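Local structure of conjugal transfer protein TRWB (Escherichia coli, 1E9S) at residues 362-367 with 386-391; 21-26 with 413-418; 316-321 with 350-355; 339-344 with 405-410. The protein probably acts as a hexameric coupling protein of the P-loop NTPase class, linking DNA to a type IV secretion channel during bacterial conjugation. One frame throughout, in Å; residues are numbered along the deposited sequence.

Contact 1: 362-367 with 386-391; sequences EHEVER and RVRERV
The carboxylate of Glu389 holds two residues of the facing strand, a worked case of one acid serving a histidine and an arginine together. His363 NE2 lies 3.0 Å from Glu389 OE2 and its N-H points almost straight at that oxygen (173°), reaching the anti lone pair within the ring plane. Arg367 meets the acid from the opposite direction: its NH2 stands 2.9 Å from Glu389 OE1, above the carboxylate plane, and weaker bonds reach OE2. With Glu389 CG set between the backbone N and the carbonyl carbon (chi1 35°), the acid leans across to the neighbouring strand. Replacing Glu389 by an alanine is likely to leave Arg367 without this countercharge and the His363 ring freer to turn. A second network sits around Glu362, whose OE1 receives Arg388 NH1 at 3.0 Å on the syn side, while OE2 has a weak bond from Arg390 NE; Arg390 also grips Glu354 and Ser357. Packing follows outward. Glu362 CG touches Arg390 CD at 3.4 Å, Val391 CG2 rests 4.0 Å from His363 ND1, and Glu366 lies alongside Arg386, CG to CG 3.6 Å. Paired backbone bonds join His363 to Glu389 and Val365 to Val387. Together these make two successive antiparallel strands of a three-stranded sheet, with strand 16-18 on the far side of 362-368.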
loop_
_atom_site.group_PDB
_atom_site.type_symbol
_atom_site.label_atom_id
_atom_site.label_comp_id
_atom_site.label_asym_id
_atom_site.label_seq_id
_atom_site.Cartn_x
_atom_site.Cartn_y
_atom_site.Cartn_z
ATOM N N GLU A 362 -2.342 8.195 -27.599
ATOM C CA GLU A 362 -1.128 8.288 -28.394
ATOM C C GLU A 362 -1.431 7.880 -29.826
ATOM O O GLU A 362 -2.489 7.329 -30.116
ATOM C CB GLU A 362 -0.049 7.329 -27.890
ATOM C CG GLU A 362 0.324 7.419 -26.434
ATOM C CD GLU A 362 1.526 6.545 -26.128
ATOM O OE1 GLU A 362 1.601 5.444 -26.729
ATOM O OE2 GLU A 362 2.382 6.942 -25.295
ATOM N N HIS A 363 -0.487 8.150 -30.718
ATOM C CA HIS A 363 -0.641 7.751 -32.103
ATOM C C HIS A 363 0.706 7.253 -32.597
ATOM O O HIS A 363 1.741 7.568 -32.009
ATOM C CB HIS A 363 -1.167 8.917 -32.968
ATOM C CG HIS A 363 -0.191 10.038 -33.179
ATOM N ND1 HIS A 363 -0.550 11.217 -33.795
ATOM C CD2 HIS A 363 1.126 10.152 -32.888
ATOM C CE1 HIS A 363 0.506 12.009 -33.875
ATOM N NE2 HIS A 363 1.536 11.386 -33.332
ATOM N N GLU A 364 0.686 6.425 -33.633
ATOM C CA GLU A 364 1.923 5.930 -34.217
ATOM C C GLU A 364 1.974 6.639 -35.563
ATOM O O GLU A 364 0.993 6.658 -36.307
ATOM C CB GLU A 364 1.894 4.419 -34.396
ATOM C CG GLU A 364 3.266 3.794 -34.289
ATOM C CD GLU A 364 3.235 2.283 -34.348
ATOM O OE1 GLU A 364 2.132 1.705 -34.488
ATOM O OE2 GLU A 364 4.322 1.670 -34.256
ATOM N N VAL A 365 3.124 7.211 -35.882
ATOM C CA VAL A 365 3.244 8.001 -37.087
ATOM C C VAL A 365 4.589 7.838 -37.793
ATOM O O VAL A 365 5.588 7.507 -37.162
ATOM C CB VAL A 365 3.009 9.473 -36.658
ATOM C CG1 VAL A 365 4.183 10.369 -37.053
ATOM C CG2 VAL A 365 1.672 9.937 -37.143
ATOM N N GLU A 366 4.604 8.060 -39.104
ATOM C CA GLU A 366 5.837 7.995 -39.887
ATOM C C GLU A 366 6.246 9.417 -40.258
ATOM O O GLU A 366 5.445 10.183 -40.784
ATOM C CB GLU A 366 5.635 7.128 -41.132
ATOM C CG GLU A 366 5.955 5.643 -40.844
ATOM C CD GLU A 366 5.596 4.691 -41.976
ATOM O OE1 GLU A 366 5.361 5.176 -43.106
ATOM O OE2 GLU A 366 5.560 3.457 -41.735
ATOM N N ARG A 367 7.492 9.771 -39.965
ATOM C CA ARG A 367 7.977 11.115 -40.229
ATOM C C ARG A 367 9.324 11.103 -40.943
ATOM O O ARG A 367 10.147 10.219 -40.717
ATOM C CB ARG A 367 8.113 11.869 -38.902
ATOM C CG ARG A 367 7.639 13.302 -38.948
ATOM C CD ARG A 367 7.989 14.083 -37.693
ATOM N NE ARG A 367 7.946 13.274 -36.485
ATOM C CZ ARG A 367 6.890 13.046 -35.706
ATOM N NH1 ARG A 367 5.690 13.562 -35.958
ATOM N NH2 ARG A 367 7.064 12.272 -34.647
ATOM N N ARG A 386 9.556 5.665 -37.656
ATOM C CA ARG A 386 8.271 5.348 -37.039
ATOM C C ARG A 386 8.339 5.844 -35.607
ATOM O O ARG A 386 9.308 5.568 -34.902
ATOM C CB ARG A 386 8.014 3.843 -37.063
ATOM C CG ARG A 386 7.208 3.413 -38.274
ATOM C CD ARG A 386 7.872 2.297 -39.073
ATOM N NE ARG A 386 9.273 2.579 -39.390
ATOM C CZ ARG A 386 9.903 2.142 -40.479
ATOM N NH1 ARG A 386 9.259 1.402 -41.375
ATOM N NH2 ARG A 386 11.185 2.431 -40.669
ATOM N N VAL A 387 7.324 6.588 -35.178
ATOM C CA VAL A 387 7.314 7.125 -33.825
ATOM C C VAL A 387 5.950 7.110 -33.156
ATOM O O VAL A 387 4.938 7.421 -33.772
ATOM C CB VAL A 387 7.852 8.577 -33.786
ATOM C CG1 VAL A 387 7.820 9.105 -32.356
ATOM C CG2 VAL A 387 9.274 8.612 -34.274
ATOM N N ARG A 388 5.943 6.733 -31.883
ATOM C CA ARG A 388 4.728 6.697 -31.083
ATOM C C ARG A 388 4.821 7.916 -30.182
ATOM O O ARG A 388 5.883 8.181 -29.611
ATOM C CB ARG A 388 4.681 5.439 -30.214
ATOM C CG ARG A 388 3.361 4.667 -30.306
ATOM C CD ARG A 388 3.135 3.754 -29.105
ATOM N NE ARG A 388 4.368 3.125 -28.651
ATOM C CZ ARG A 388 4.943 3.377 -27.480
ATOM N NH1 ARG A 388 4.388 4.246 -26.644
ATOM N NH2 ARG A 388 6.074 2.767 -27.147
ATOM N N GLU A 389 3.727 8.660 -30.049
ATOM C CA GLU A 389 3.741 9.852 -29.208
ATOM C C GLU A 389 2.359 10.269 -28.761
ATOM O O GLU A 389 1.360 9.817 -29.320
ATOM C CB GLU A 389 4.404 11.009 -29.956
ATOM C CG GLU A 389 4.104 10.987 -31.433
ATOM C CD GLU A 389 4.853 12.051 -32.187
ATOM O OE1 GLU A 389 6.062 12.221 -31.925
ATOM O OE2 GLU A 389 4.239 12.712 -33.048
ATOM N N ARG A 390 2.307 11.127 -27.747
ATOM C CA ARG A 390 1.035 11.611 -27.233
ATOM C C ARG A 390 0.505 12.637 -28.192
ATOM O O ARG A 390 1.233 13.537 -28.610
ATOM C CB ARG A 390 1.198 12.269 -25.862
ATOM C CG ARG A 390 1.481 11.310 -24.730
ATOM C CD ARG A 390 0.366 10.288 -24.519
ATOM N NE ARG A 390 0.744 9.375 -23.445
ATOM C CZ ARG A 390 0.892 9.733 -22.168
ATOM N NH1 ARG A 390 0.683 10.987 -21.786
ATOM N NH2 ARG A 390 1.288 8.842 -21.273
ATOM N N VAL A 391 -0.761 12.498 -28.550
ATOM C CA VAL A 391 -1.382 13.456 -29.446
ATOM C C VAL A 391 -1.411 14.796 -28.700
ATOM O O VAL A 391 -1.207 15.852 -29.288
ATOM C CB VAL A 391 -2.818 13.014 -29.812
ATOM C CG1 VAL A 391 -3.487 14.078 -30.649
ATOM C CG2 VAL A 391 -2.786 11.708 -30.567
#

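Contact 2: 21-26 with 413-418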
loop_
_atom_site.group_PDB
_atom_site.type_symbol
_atom_site.label_atom_id
_atom_site.label_comp_id
_atom_site.label_asym_id
_atom_site.label_seq_id
_atom_site.Cartn_x
_atom_site.Cartn_y
_atom_site.Cartn_z
ATOM N N THR A 21 -4.812 7.501 -31.886
ATOM C CA THR A 21 -5.758 8.602 -31.837
ATOM C C THR A 21 -5.491 9.634 -32.931
ATOM O O THR A 21 -4.367 10.112 -33.093
ATOM C CB THR A 21 -5.710 9.292 -30.464
ATOM O OG1 THR A 21 -6.067 8.339 -29.462
ATOM C CG2 THR A 21 -6.692 10.451 -30.406
ATOM N N ARG A 22 -6.535 9.960 -33.686
ATOM C CA ARG A 22 -6.438 10.951 -34.746
ATOM C C ARG A 22 -6.846 12.293 -34.179
ATOM O O ARG A 22 -7.799 12.377 -33.415
ATOM C CB ARG A 22 -7.393 10.614 -35.888
ATOM C CG ARG A 22 -7.040 9.382 -36.678
ATOM C CD ARG A 22 -8.187 8.962 -37.591
ATOM N NE ARG A 22 -7.797 7.957 -38.591
ATOM C CZ ARG A 22 -7.005 8.197 -39.642
ATOM N NH1 ARG A 22 -6.505 9.409 -39.851
ATOM N NH2 ARG A 22 -6.711 7.225 -40.498
ATOM N N ILE A 23 -6.112 13.338 -34.523
ATOM C CA ILE A 23 -6.488 14.660 -34.073
ATOM C C ILE A 23 -6.771 15.451 -35.340
ATOM O O ILE A 23 -6.017 15.397 -36.316
ATOM C CB ILE A 23 -5.401 15.356 -33.222
ATOM C CG1 ILE A 23 -5.952 16.702 -32.730
ATOM C CG2 ILE A 23 -4.131 15.518 -34.014
ATOM C CD1 ILE A 23 -5.289 17.241 -31.495
ATOM N N VAL A 24 -7.895 16.147 -35.336
ATOM C CA VAL A 24 -8.302 16.943 -36.471
ATOM C C VAL A 24 -8.564 18.373 -36.017
ATOM O O VAL A 24 -8.457 18.694 -34.837
ATOM C CB VAL A 24 -9.575 16.357 -37.133
ATOM C CG1 VAL A 24 -9.306 14.963 -37.615
ATOM C CG2 VAL A 24 -10.756 16.410 -36.188
ATOM N N SER A 25 -8.884 19.246 -36.961
ATOM C CA SER A 25 -9.164 20.640 -36.642
ATOM C C SER A 25 -10.581 20.728 -36.106
ATOM O O SER A 25 -11.416 19.886 -36.423
ATOM C CB SER A 25 -9.043 21.499 -37.903
ATOM O OG SER A 25 -9.955 21.049 -38.899
ATOM N N GLY A 26 -10.846 21.737 -35.285
ATOM C CA GLY A 26 -12.186 21.893 -34.757
ATOM C C GLY A 26 -13.200 21.901 -35.890
ATOM O O GLY A 26 -14.257 21.281 -35.800
ATOM N N ARG A 413 -13.725 8.334 -33.467
ATOM C CA ARG A 413 -13.738 9.714 -33.928
ATOM C C ARG A 413 -12.445 10.372 -33.500
ATOM O O ARG A 413 -11.872 10.029 -32.465
ATOM C CB ARG A 413 -14.896 10.500 -33.314
ATOM C CG ARG A 413 -16.059 9.659 -32.912
ATOM C CD ARG A 413 -17.321 10.010 -33.648
ATOM N NE ARG A 413 -18.428 9.220 -33.123
ATOM C CZ ARG A 413 -19.629 9.129 -33.686
ATOM N NH1 ARG A 413 -19.895 9.782 -34.817
ATOM N NH2 ARG A 413 -20.568 8.383 -33.117
ATOM N N PRO A 414 -11.960 11.331 -34.298
ATOM C CA PRO A 414 -10.718 11.998 -33.919
ATOM C C PRO A 414 -11.055 13.029 -32.849
ATOM O O PRO A 414 -12.221 13.361 -32.650
ATOM C CB PRO A 414 -10.272 12.641 -35.229
ATOM C CG PRO A 414 -11.590 13.043 -35.842
ATOM C CD PRO A 414 -12.456 11.825 -35.597
ATOM N N ILE A 415 -10.045 13.517 -32.147
ATOM C CA ILE A 415 -10.282 14.534 -31.141
ATOM C C ILE A 415 -9.956 15.847 -31.834
ATOM O O ILE A 415 -9.435 15.849 -32.944
ATOM C CB ILE A 415 -9.359 14.349 -29.932
ATOM C CG1 ILE A 415 -7.906 14.412 -30.387
ATOM C CG2 ILE A 415 -9.630 13.010 -29.282
ATOM C CD1 ILE A 415 -6.920 14.444 -29.261
ATOM N N ALA A 416 -10.264 16.961 -31.189
ATOM C CA ALA A 416 -9.987 18.251 -31.787
ATOM C C ALA A 416 -9.919 19.312 -30.724
ATOM O O ALA A 416 -10.626 19.244 -29.728
ATOM C CB ALA A 416 -11.068 18.600 -32.800
ATOM N N LYS A 417 -9.048 20.287 -30.937
ATOM C CA LYS A 417 -8.899 21.391 -30.015
ATOM C C LYS A 417 -9.890 22.421 -30.531
ATOM O O LYS A 417 -9.778 22.884 -31.660
ATOM C CB LYS A 417 -7.474 21.920 -30.077
ATOM C CG LYS A 417 -7.128 22.960 -29.053
ATOM C CD LYS A 417 -5.699 23.374 -29.269
ATOM C CE LYS A 417 -5.368 24.628 -28.530
ATOM N NZ LYS A 417 -4.045 25.126 -28.982
ATOM N N VAL A 418 -10.881 22.750 -29.713
ATOM C CA VAL A 418 -11.903 23.708 -30.096
ATOM C C VAL A 418 -12.067 24.837 -29.089
ATOM O O VAL A 418 -11.885 24.647 -27.888
ATOM C CB VAL A 418 -13.265 23.018 -30.276
ATOM C CG1 VAL A 418 -13.172 21.996 -31.378
ATOM C CG2 VAL A 418 -13.714 22.392 -28.981
HETATM O O HOH W 1 -9.082 8.664 -33.381
#
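Ile415 and Ile23 meet through branches set by different first torsions: CG1 of Ile415 sits between its backbone N and carbonyl carbon (chi1 59°), whereas CG1 of Ile23 swings away from its own N (chi1 -176°). The two branches cross obliquely, with Ile23 CG1 3.8 Å from Ile415 CG1 and the CD1 methyls close by. Thr21 adds its CG2 methyl to the same apolar patch, approaching Ile415 at about a right angle. On the other side of the sheet both methyls of Val24 settle against the Pro414 ring, CG1 lying 3.5 Å from Pro414 CB, and the small Ala416 CB comes within 4.0 Å of Val24 CG2. Between the two patches, Ile415 N donates to Arg22 O at 2.8 Å, and Ile415 O in turn accepts from Val24 N at 2.9 Å in a nearly straight bond (172°), so that Ile415 bonds on both sides of Ile23, the parallel pattern. A water extends the link, accepting from Arg22 N and donating to Arg413 O. Farther on, Gly26 CA lies against Val418 CG1 at 3.5 Å, where a side-chain carbon on the glycine would clash. Strand 23-25 is only weakly bonded and runs parallel to 415-419 at the edge of the large mixed sheet within this chain. Leu29 of helix 26-33 packs on Val24, Pro414 and Ala416, while Val391 touches both isoleucines, and strand 404-408 flanks 415-419 on its far side.

Contact 3: 316-321 with 350-355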
loop_
_atom_site.group_PDB
_atom_site.type_symbol
_atom_site.label_atom_id
_atom_site.label_comp_id
_atom_site.label_asym_id
_atom_site.label_seq_id
_atom_site.Cartn_x
_atom_site.Cartn_y
_atom_site.Cartn_z
ATOM N N GLN A 316 -12.421 17.557 -11.850
ATOM C CA GLN A 316 -11.246 18.414 -11.853
ATOM C C GLN A 316 -9.996 17.567 -11.669
ATOM O O GLN A 316 -9.368 17.180 -12.647
ATOM C CB GLN A 316 -11.363 19.463 -10.759
ATOM C CG GLN A 316 -12.661 20.245 -10.868
ATOM C CD GLN A 316 -12.776 21.373 -9.860
ATOM O OE1 GLN A 316 -11.974 22.311 -9.869
ATOM N NE2 GLN A 316 -13.778 21.290 -8.986
ATOM N N SER A 317 -9.634 17.263 -10.430
ATOM C CA SER A 317 -8.461 16.429 -10.181
ATOM C C SER A 317 -8.869 14.975 -10.039
ATOM O O SER A 317 -9.890 14.660 -9.434
ATOM C CB SER A 317 -7.731 16.868 -8.913
ATOM O OG SER A 317 -7.151 18.145 -9.096
ATOM N N THR A 318 -8.068 14.091 -10.612
ATOM C CA THR A 318 -8.334 12.670 -10.549
ATOM C C THR A 318 -8.496 12.244 -9.099
ATOM O O THR A 318 -9.381 11.458 -8.769
ATOM C CB THR A 318 -7.185 11.904 -11.199
ATOM O OG1 THR A 318 -7.077 12.323 -12.564
ATOM C CG2 THR A 318 -7.425 10.398 -11.145
ATOM N N SER A 319 -7.652 12.796 -8.233
ATOM C CA SER A 319 -7.658 12.489 -6.811
ATOM C C SER A 319 -8.965 12.799 -6.082
ATOM O O SER A 319 -9.250 12.214 -5.041
ATOM C CB SER A 319 -6.510 13.228 -6.138
ATOM O OG SER A 319 -6.440 14.559 -6.601
ATOM N N GLN A 320 -9.756 13.719 -6.617
ATOM C CA GLN A 320 -11.026 14.076 -6.005
ATOM C C GLN A 320 -12.007 12.918 -6.015
ATOM O O GLN A 320 -12.526 12.535 -4.971
ATOM C CB GLN A 320 -11.665 15.219 -6.757
ATOM C CG GLN A 320 -11.386 16.572 -6.225
ATOM C CD GLN A 320 -12.137 17.615 -7.010
ATOM O OE1 GLN A 320 -11.661 18.111 -8.034
ATOM N NE2 GLN A 320 -13.334 17.937 -6.552
ATOM N N LEU A 321 -12.275 12.378 -7.202
ATOM C CA LEU A 321 -13.199 11.273 -7.325
ATOM C C LEU A 321 -12.594 10.046 -6.661
ATOM O O LEU A 321 -13.308 9.247 -6.066
ATOM C CB LEU A 321 -13.487 10.991 -8.796
ATOM C CG LEU A 321 -14.767 10.197 -9.029
ATOM C CD1 LEU A 321 -15.955 11.052 -8.575
ATOM C CD2 LEU A 321 -14.883 9.797 -10.488
ATOM N N PRO A 350 0.449 17.946 -12.138
ATOM C CA PRO A 350 1.024 17.135 -13.217
ATOM C C PRO A 350 0.409 15.746 -13.367
ATOM O O PRO A 350 0.389 15.184 -14.459
ATOM C CB PRO A 350 2.506 17.085 -12.854
ATOM C CG PRO A 350 2.478 17.088 -11.370
ATOM C CD PRO A 350 1.441 18.155 -11.066
ATOM N N LYS A 351 -0.097 15.189 -12.272
ATOM C CA LYS A 351 -0.695 13.866 -12.336
ATOM C C LYS A 351 -1.979 13.836 -13.135
ATOM O O LYS A 351 -2.176 12.933 -13.934
ATOM C CB LYS A 351 -0.952 13.308 -10.934
ATOM C CG LYS A 351 0.291 12.761 -10.243
ATOM C CD LYS A 351 -0.064 12.079 -8.936
ATOM C CE LYS A 351 1.184 11.746 -8.116
ATOM N NZ LYS A 351 2.090 10.746 -8.761
ATOM N N THR A 352 -2.856 14.809 -12.929
ATOM C CA THR A 352 -4.110 14.827 -13.664
ATOM C C THR A 352 -3.875 15.176 -15.127
ATOM O O THR A 352 -4.595 14.699 -16.011
ATOM C CB THR A 352 -5.118 15.822 -13.049
ATOM O OG1 THR A 352 -5.418 15.433 -11.701
ATOM C CG2 THR A 352 -6.406 15.835 -13.844
ATOM N N ASN A 353 -2.863 15.996 -15.395
ATOM C CA ASN A 353 -2.558 16.374 -16.771
ATOM C C ASN A 353 -2.054 15.161 -17.509
ATOM O O ASN A 353 -2.299 15.004 -18.700
ATOM C CB ASN A 353 -1.522 17.495 -16.809
ATOM C CG ASN A 353 -2.051 18.778 -16.207
ATOM O OD1 ASN A 353 -3.240 19.087 -16.333
ATOM N ND2 ASN A 353 -1.174 19.541 -15.564
ATOM N N GLU A 354 -1.352 14.293 -16.787
ATOM C CA GLU A 354 -0.831 13.058 -17.366
ATOM C C GLU A 354 -1.994 12.103 -17.641
ATOM O O GLU A 354 -2.026 11.416 -18.654
ATOM C CB GLU A 354 0.163 12.396 -16.408
ATOM C CG GLU A 354 0.464 10.944 -16.749
ATOM C CD GLU A 354 1.251 10.757 -18.042
ATOM O OE1 GLU A 354 1.843 11.717 -18.595
ATOM O OE2 GLU A 354 1.285 9.605 -18.497
ATOM N N ASP A 355 -2.955 12.073 -16.733
ATOM C CA ASP A 355 -4.109 11.211 -16.880
ATOM C C ASP A 355 -4.940 11.621 -18.070
ATOM O O ASP A 355 -5.420 10.767 -18.816
ATOM C CB ASP A 355 -4.962 11.250 -15.608
ATOM C CG ASP A 355 -4.294 10.527 -14.436
ATOM O OD1 ASP A 355 -3.388 9.680 -14.664
ATOM O OD2 ASP A 355 -4.676 10.800 -13.277
#
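The carboxylate of Asp355 is the flat group that meets the other segment, receiving the Thr318 hydroxyl on the anti lone pair of OD2, with Thr318 OG1 2.9 Å from Asp355 OD2. A second flat group, the Gln320 amide, turns back within its own segment: its OE1 accepts from Ser317 N, the donor tilted from the carbonyl plane. Beside the acid, Thr352 OG1 accepts the backbone N-H of Thr318 at 3.2 Å in a nearly straight bond (165°). Thr318 is therefore held twice, through main chain and side chain, by residues one turn apart on helix 350-360. The Thr352 hydroxyl is also bonded to Asp349, which reaches Ser317 OG as well, and the Thr352 CG2 methyl lies 3.5 Å from Gln316 O. A valine in place of Thr352 would probably leave the N-H of Thr318 without its acceptor and Asp349 short of one hydroxyl partner. The contact is a small polar junction between the start of the segment holding Thr318 and helix 350-360. Here it directly follows strand 309-315 of the P-loop NTPase fold, where Gln316 touches residues of the probable Walker A motif.

Contact 4: 339-344 with 405-410; sequences SLVVLG and AYVGFA
Leu340 and Gly408 bond to each other in both directions, Leu340 N to Gly408 O and Gly408 N to Leu340 O, each at 2.8 Å. Two residues along, the exchange repeats: Val342 N gives to Tyr406 O at 2.9 Å, and Tyr406 N gives to Val342 O at the same distance. The main-chain polar groups of these four residues are thus all satisfied across the pair. The alternate residues turn their backbone groups to the other neighbours: Ser339, Val341 and Leu343 to His55, Leu57 and Asn59, and Ala405 and Val407 to strand 415-419. Beyond Leu340 and Gly408 a side-chain oxygen is the acceptor. Ser339 OG, placed beside its own backbone N (chi1 -72°), accepts from Ala410 N at 3.0 Å, and the same oxygen lies at the edge of the Phe409 ring, 3.7 Å from CD1. Val407 CG1 sits over one face of that ring, toward its rim. Side-chain packing is lighter. Val341 CG1 rests 3.9 Å from Ala405 CB, and Val342 CB stands 4.2 Å from Tyr406 CB on the other face of the sheet. Helix 350-360 covers the Leu340 and Val342 side through Met356, while Leu69 of helix 66-79 meets Val341. This fully buried pair is the step where the parallel run of the P-loop NTPase sheet, ending in strand 339-342 beside 56-59, gives way to antiparallel strands 404-408 and 415-419.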
loop_
_atom_site.group_PDB
_atom_site.type_symbol
_atom_site.label_atom_id
_atom_site.label_comp_id
_atom_site.label_asym_id
_atom_site.label_seq_id
_atom_site.Cartn_x
_atom_site.Cartn_y
_atom_site.Cartn_z
ATOM N N SER A 339 -17.564 9.802 -23.734
ATOM C CA SER A 339 -17.105 11.037 -24.364
ATOM C C SER A 339 -16.393 11.886 -23.329
ATOM O O SER A 339 -16.826 11.994 -22.186
ATOM C CB SER A 339 -18.273 11.826 -24.954
ATOM O OG SER A 339 -18.776 11.197 -26.112
ATOM N N LEU A 340 -15.303 12.504 -23.751
ATOM C CA LEU A 340 -14.493 13.315 -22.870
ATOM C C LEU A 340 -14.176 14.682 -23.443
ATOM O O LEU A 340 -13.948 14.835 -24.634
ATOM C CB LEU A 340 -13.185 12.573 -22.589
ATOM C CG LEU A 340 -12.039 13.273 -21.865
ATOM C CD1 LEU A 340 -12.426 13.563 -20.412
ATOM C CD2 LEU A 340 -10.811 12.398 -21.938
ATOM N N VAL A 341 -14.149 15.674 -22.573
ATOM C CA VAL A 341 -13.812 17.033 -22.954
ATOM C C VAL A 341 -12.754 17.467 -21.944
ATOM O O VAL A 341 -13.004 17.443 -20.734
ATOM C CB VAL A 341 -15.029 17.966 -22.848
ATOM C CG1 VAL A 341 -14.614 19.393 -23.049
ATOM C CG2 VAL A 341 -16.069 17.570 -23.863
ATOM N N VAL A 342 -11.570 17.827 -22.436
ATOM C CA VAL A 342 -10.479 18.257 -21.567
ATOM C C VAL A 342 -10.296 19.765 -21.691
ATOM O O VAL A 342 -9.922 20.269 -22.743
ATOM C CB VAL A 342 -9.155 17.542 -21.925
ATOM C CG1 VAL A 342 -8.055 17.951 -20.952
ATOM C CG2 VAL A 342 -9.349 16.043 -21.891
ATOM N N LEU A 343 -10.557 20.477 -20.602
ATOM C CA LEU A 343 -10.464 21.925 -20.589
ATOM C C LEU A 343 -9.147 22.507 -20.099
ATOM O O LEU A 343 -8.985 23.722 -20.044
ATOM C CB LEU A 343 -11.619 22.512 -19.771
ATOM C CG LEU A 343 -12.872 22.895 -20.572
ATOM C CD1 LEU A 343 -13.276 21.758 -21.463
ATOM C CD2 LEU A 343 -14.002 23.227 -19.641
ATOM N N GLY A 344 -8.195 21.669 -19.737
ATOM C CA GLY A 344 -6.936 22.236 -19.295
ATOM C C GLY A 344 -6.896 22.530 -17.814
ATOM O O GLY A 344 -7.787 23.175 -17.270
ATOM N N ALA A 405 -10.831 23.789 -25.530
ATOM C CA ALA A 405 -11.010 22.427 -25.053
ATOM C C ALA A 405 -10.728 21.369 -26.093
ATOM O O ALA A 405 -10.811 21.619 -27.281
ATOM C CB ALA A 405 -12.430 22.261 -24.544
ATOM N N TYR A 406 -10.374 20.177 -25.631
ATOM C CA TYR A 406 -10.147 19.060 -26.530
ATOM C C TYR A 406 -11.422 18.253 -26.424
ATOM O O TYR A 406 -11.856 17.906 -25.329
ATOM C CB TYR A 406 -8.954 18.210 -26.096
ATOM C CG TYR A 406 -7.624 18.820 -26.453
ATOM C CD1 TYR A 406 -7.159 18.797 -27.765
ATOM C CD2 TYR A 406 -6.844 19.451 -25.489
ATOM C CE1 TYR A 406 -5.947 19.393 -28.107
ATOM C CE2 TYR A 406 -5.631 20.043 -25.817
ATOM C CZ TYR A 406 -5.186 20.013 -27.122
ATOM O OH TYR A 406 -3.968 20.586 -27.426
ATOM N N VAL A 407 -12.035 17.976 -27.560
ATOM C CA VAL A 407 -13.265 17.221 -27.569
ATOM C C VAL A 407 -13.027 15.841 -28.150
ATOM O O VAL A 407 -12.659 15.695 -29.314
ATOM C CB VAL A 407 -14.347 17.955 -28.384
ATOM C CG1 VAL A 407 -15.581 17.094 -28.521
ATOM C CG2 VAL A 407 -14.691 19.262 -27.704
ATOM N N GLY A 408 -13.231 14.826 -27.321
ATOM C CA GLY A 408 -13.050 13.459 -27.765
ATOM C C GLY A 408 -14.341 12.692 -27.587
ATOM O O GLY A 408 -14.652 12.224 -26.493
ATOM N N PHE A 409 -15.104 12.569 -28.668
ATOM C CA PHE A 409 -16.370 11.848 -28.613
ATOM C C PHE A 409 -16.163 10.340 -28.604
ATOM O O PHE A 409 -15.136 9.832 -29.059
ATOM C CB PHE A 409 -17.283 12.221 -29.802
ATOM C CG PHE A 409 -17.893 13.591 -29.702
ATOM C CD1 PHE A 409 -18.628 13.963 -28.576
ATOM C CD2 PHE A 409 -17.707 14.525 -30.717
ATOM C CE1 PHE A 409 -19.165 15.253 -28.464
ATOM C CE2 PHE A 409 -18.239 15.816 -30.611
ATOM C CZ PHE A 409 -18.967 16.177 -29.485
ATOM N N ALA A 410 -17.159 9.629 -28.094
ATOM C CA ALA A 410 -17.113 8.181 -28.019
ATOM C C ALA A 410 -16.904 7.576 -29.386
ATOM O O ALA A 410 -17.154 8.221 -30.403
ATOM C CB ALA A 410 -18.410 7.650 -27.430
#

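Contacts 2 and 4 belong to one mixed sheet: their centres are 9 Å apart, and strands 404-408 and 415-419 bond directly, with Val418 N 2.7 Å from Ala405 O. Contact 1 belongs to a separate three-stranded sheet, yet Thr21 N lies 2.9 Å from Glu362 O, which joins the start of contact 2 to strand 362-368. Contacts 1 and 3 are 24 Å apart between centres but are tied by the salt bridge from Arg390 to Glu354, Glu354 lying on helix 350-360, which leads into strand 362-368. Contacts 3 and 4, about 15 Å apart between centres, both border the probable P-loop, through Gln316 and Leu343, whereas the centre of contact 1 is about 34 Å from the chain's centre.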